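PDB 7CHU: putative pectin lyase from Geobacillus virus E2, which forms the trimeric tailspike of a deep-sea thermophilic bacteriophage and probably recognises, perhaps cleaves, host-surface polysaccharide through its pectin-lyase-like beta-helix. Local coordinates for residues A[132-138]-A[169-175]. Numbering follows the deposited sequence.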
ATOM      1  N   LYS A 132      -7.144 -12.095 -28.177  1.00 13.97           N
ATOM      2  CA  LYS A 132      -8.417 -11.391 -28.108  1.00 17.20           C
ATOM      3  C   LYS A 132      -8.612 -10.812 -26.715  1.00 13.91           C
ATOM      4  O   LYS A 132      -8.093 -11.346 -25.735  1.00 14.58           O
ATOM      5  CB  LYS A 132      -9.574 -12.326 -28.472  1.00 18.54           C
ATOM      6  CG  LYS A 132      -9.523 -12.765 -29.937  1.00 23.81           C
ATOM      7  CD  LYS A 132     -10.707 -13.641 -30.296  1.00 22.96           C
ATOM      8  CE  LYS A 132     -10.592 -14.120 -31.735  1.00 31.70           C
ATOM      9  NZ  LYS A 132     -11.718 -15.028 -32.099  1.00 28.32           N
ATOM     10  N   SER A 133      -9.365  -9.711 -26.643  1.00 13.22           N
ATOM     11  CA  SER A 133      -9.583  -8.992 -25.396  1.00 14.65           C
ATOM     12  C   SER A 133     -10.501  -9.770 -24.449  1.00 18.15           C
ATOM     13  O   SER A 133     -11.263 -10.657 -24.858  1.00 15.29           O
ATOM     14  CB  SER A 133     -10.206  -7.618 -25.664  1.00 15.55           C
ATOM     15  OG  SER A 133      -9.261  -6.742 -26.243  1.00 16.31           O
ATOM     16  N   ASN A 134     -10.422  -9.405 -23.166  1.00 14.14           N
ATOM     17  CA  ASN A 134     -11.324  -9.885 -22.113  1.00 16.06           C
ATOM     18  C   ASN A 134     -11.137 -11.362 -21.816  1.00 18.58           C
ATOM     19  O   ASN A 134     -12.086 -12.057 -21.455  1.00 20.50           O
ATOM     20  CB  ASN A 134     -12.790  -9.593 -22.459  1.00 15.12           C
ATOM     21  CG  ASN A 134     -13.030  -8.120 -22.677  1.00 17.98           C
ATOM     22  OD1 ASN A 134     -12.393  -7.298 -22.039  1.00 21.26           O
ATOM     23  ND2 ASN A 134     -13.927  -7.780 -23.570  1.00 19.70           N
ATOM     24  N   ILE A 135      -9.925 -11.877 -21.965  1.00 13.33           N
ATOM     25  CA  ILE A 135      -9.663 -13.281 -21.673  1.00 13.45           C
ATOM     26  C   ILE A 135      -8.826 -13.339 -20.401  1.00 16.75           C
ATOM     27  O   ILE A 135      -7.775 -12.693 -20.311  1.00 14.20           O
ATOM     28  CB  ILE A 135      -8.964 -13.989 -22.846  1.00 13.64           C
ATOM     29  CG1 ILE A 135      -9.923 -14.116 -24.037  1.00 18.06           C
ATOM     30  CG2 ILE A 135      -8.484 -15.389 -22.421  1.00 12.08           C
ATOM     31  CD1 ILE A 135      -9.374 -14.997 -25.212  1.00 13.41           C
ATOM     32  N   ARG A 136      -9.294 -14.100 -19.412  1.00 14.27           N
ATOM     33  CA  ARG A 136      -8.559 -14.307 -18.173  1.00 16.25           C
ATOM     34  C   ARG A 136      -8.237 -15.786 -18.030  1.00 13.13           C
ATOM     35  O   ARG A 136      -9.132 -16.627 -18.166  1.00 16.19           O
ATOM     36  CB  ARG A 136      -9.370 -13.831 -16.970  1.00 16.81           C
ATOM     37  CG  ARG A 136      -9.240 -12.354 -16.680  1.00 21.06           C
ATOM     38  CD  ARG A 136      -9.854 -12.056 -15.329  1.00 24.82           C
ATOM     39  NE  ARG A 136     -11.299 -12.230 -15.363  1.00 26.18           N
ATOM     40  CZ  ARG A 136     -12.026 -12.728 -14.368  1.00 26.29           C
ATOM     41  NH1 ARG A 136     -11.451 -13.126 -13.240  1.00 23.07           N
ATOM     42  NH2 ARG A 136     -13.341 -12.838 -14.506  1.00 26.95           N
ATOM     43  N   LEU A 137      -6.971 -16.097 -17.750  1.00 12.90           N
ATOM     44  CA  LEU A 137      -6.527 -17.462 -17.475  1.00 11.95           C
ATOM     45  C   LEU A 137      -6.466 -17.663 -15.957  1.00 14.26           C
ATOM     46  O   LEU A 137      -5.653 -17.039 -15.269  1.00 13.58           O
ATOM     47  CB  LEU A 137      -5.167 -17.738 -18.104  1.00 13.23           C
ATOM     48  CG  LEU A 137      -4.933 -17.361 -19.576  1.00 14.28           C
ATOM     49  CD1 LEU A 137      -3.495 -17.692 -20.020  1.00 11.76           C
ATOM     50  CD2 LEU A 137      -5.964 -18.029 -20.502  1.00 10.98           C
ATOM     51  N   VAL A 138      -7.304 -18.552 -15.440  1.00 14.27           N
ATOM     52  CA  VAL A 138      -7.478 -18.734 -14.001  1.00 15.30           C
ATOM     53  C   VAL A 138      -7.244 -20.202 -13.669  1.00 13.65           C
ATOM     54  O   VAL A 138      -7.844 -21.075 -14.291  1.00 12.40           O
ATOM     55  CB  VAL A 138      -8.887 -18.300 -13.555  1.00 16.50           C
ATOM     56  CG1 VAL A 138      -9.091 -18.570 -12.050  1.00 12.41           C
ATOM     57  CG2 VAL A 138      -9.148 -16.832 -13.930  1.00 14.96           C
ATOM     58  N   LEU A 169      -4.910  -5.047 -27.040  1.00 18.39           N
ATOM     59  CA  LEU A 169      -5.554  -6.097 -26.277  1.00 19.22           C
ATOM     60  C   LEU A 169      -5.943  -5.525 -24.923  1.00 18.31           C
ATOM     61  O   LEU A 169      -5.082  -4.983 -24.225  1.00 15.41           O
ATOM     62  CB  LEU A 169      -4.585  -7.265 -26.101  1.00 19.79           C
ATOM     63  CG  LEU A 169      -5.214  -8.622 -25.909  1.00 20.00           C
ATOM     64  CD1 LEU A 169      -5.979  -8.954 -27.171  1.00 24.61           C
ATOM     65  CD2 LEU A 169      -4.108  -9.623 -25.673  1.00 22.51           C
ATOM     66  N   CYS A 170      -7.218  -5.659 -24.538  1.00 11.92           N
ATOM     67  CA  CYS A 170      -7.698  -5.064 -23.293  1.00 16.12           C
ATOM     68  C   CYS A 170      -8.269  -6.091 -22.320  1.00 16.22           C
ATOM     69  O   CYS A 170      -8.866  -7.099 -22.720  1.00 12.32           O
ATOM     70  CB  CYS A 170      -8.763  -3.996 -23.563  1.00 16.19           C
ATOM     71  SG  CYS A 170      -8.172  -2.648 -24.574  1.00 26.71           S
ATOM     72  N   PHE A 171      -8.073  -5.808 -21.028  1.00 16.64           N
ATOM     73  CA  PHE A 171      -8.712  -6.553 -19.936  1.00 13.98           C
ATOM     74  C   PHE A 171      -8.350  -8.037 -19.959  1.00 17.97           C
ATOM     75  O   PHE A 171      -9.209  -8.894 -19.742  1.00 18.85           O
ATOM     76  CB  PHE A 171     -10.230  -6.387 -19.972  1.00 17.91           C
ATOM     77  CG  PHE A 171     -10.692  -4.952 -19.950  1.00 17.75           C
ATOM     78  CD1 PHE A 171     -10.677  -4.216 -18.756  1.00 18.05           C
ATOM     79  CD2 PHE A 171     -11.149  -4.344 -21.112  1.00 18.74           C
ATOM     80  CE1 PHE A 171     -11.111  -2.900 -18.744  1.00 17.85           C
ATOM     81  CE2 PHE A 171     -11.598  -3.030 -21.112  1.00 21.40           C
ATOM     82  CZ  PHE A 171     -11.576  -2.304 -19.932  1.00 16.75           C
ATOM     83  N   VAL A 172      -7.089  -8.358 -20.241  1.00 15.41           N
ATOM     84  CA  VAL A 172      -6.609  -9.737 -20.155  1.00 13.82           C
ATOM     85  C   VAL A 172      -5.948  -9.946 -18.799  1.00 15.69           C
ATOM     86  O   VAL A 172      -5.653  -8.996 -18.074  1.00 15.07           O
ATOM     87  CB  VAL A 172      -5.642 -10.100 -21.308  1.00 13.69           C
ATOM     88  CG1 VAL A 172      -6.384 -10.172 -22.669  1.00 14.77           C
ATOM     89  CG2 VAL A 172      -4.477  -9.112 -21.361  1.00 16.43           C
ATOM     90  N   GLY A 173      -5.709 -11.199 -18.440  1.00 13.27           N
ATOM     91  CA  GLY A 173      -5.088 -11.432 -17.146  1.00 12.46           C
ATOM     92  C   GLY A 173      -4.796 -12.895 -16.897  1.00 14.07           C
ATOM     93  O   GLY A 173      -5.227 -13.787 -17.642  1.00 11.04           O
ATOM     94  N   ILE A 174      -4.025 -13.118 -15.826  1.00 12.09           N
ATOM     95  CA  ILE A 174      -3.725 -14.432 -15.281  1.00 14.24           C
ATOM     96  C   ILE A 174      -4.005 -14.361 -13.782  1.00 13.58           C
ATOM     97  O   ILE A 174      -3.667 -13.366 -13.133  1.00 15.70           O
ATOM     98  CB  ILE A 174      -2.247 -14.841 -15.530  1.00 14.92           C
ATOM     99  CG1 ILE A 174      -1.910 -14.856 -17.038  1.00 15.14           C
ATOM    100  CG2 ILE A 174      -1.939 -16.200 -14.883  1.00 13.18           C
ATOM    101  CD1 ILE A 174      -0.468 -15.210 -17.337  1.00 15.59           C
ATOM    102  N   GLU A 175      -4.595 -15.419 -13.228  1.00 13.23           N
ATOM    103  CA  GLU A 175      -4.844 -15.515 -11.793  1.00 15.65           C
ATOM    104  C   GLU A 175      -4.606 -16.944 -11.336  1.00 13.19           C
ATOM    105  O   GLU A 175      -4.990 -17.891 -12.020  1.00 14.88           O
ATOM    106  CB  GLU A 175      -6.278 -15.104 -11.408  1.00 14.75           C
ATOM    107  CG  GLU A 175      -6.731 -13.716 -11.833  1.00 22.72           C
ATOM    108  CD  GLU A 175      -8.249 -13.531 -11.620  1.00 29.15           C
ATOM    109  OE1 GLU A 175      -8.791 -14.108 -10.656  1.00 35.01           O
ATOM    110  OE2 GLU A 175      -8.909 -12.838 -12.424  1.00 27.28           O
TER
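Glu175 meets Arg136 diagonally across two neighbouring parallel strands, and the pair illustrates how successive coils of a right-handed beta-helix, the fold of pectin-lyase-like proteins, add side-chain chemistry to a repeating backbone ladder. The axes of strand segments 135-138 and 173-175 approach to 4.6 Å, their directions 19° from parallel. Gly173 N donates to Ile135 O at 3.2 Å, and Gly173 O receives Leu137 N at 2.9 Å. Glu175 N reaches Leu137 O at 2.8 Å.

Arg136 and Val138 share a sheet face with Glu175. Because Gly173, directly beside Arg136, has no side chain, the arginine's methylenes run along that face past bare backbone. A bend at chi3 (-68°) then turns the guanidinium so that NH1 meets Glu175 OE2 at 2.7 Å, on the syn side of the carboxylate and almost within the guanidinium plane. Val138 CG2 lies 4.1 Å from Glu175 CD. The other face is apolar: there Leu137, its N and O both held by the ladder, passes CB and CG near Gly173 O and packs with Ile174 on Phe160.

Ahead of these strand segments in the chain, Asn134 and Phe171 lie side by side. Here Asn134 N bonds to Cys170 O, and Ser133 OG accepts Cys170 N at 2.9 Å while also bonding to Asn106 O. Asn134 OD1 approaches Phe171 CB at 3.1 Å, and its ND2 is held by Asn107 O.

Arg136 NH2 also bonds to Ala140 O of a second subunit, whose Lys176 forms a weak, long ion pair with Glu175 OE2. The carboxylate thus has one positive group close by and another, more loosely, across the subunit interface, which would probably favour its ionised form and suggests that coil-to-coil pairing is linked to trimer assembly.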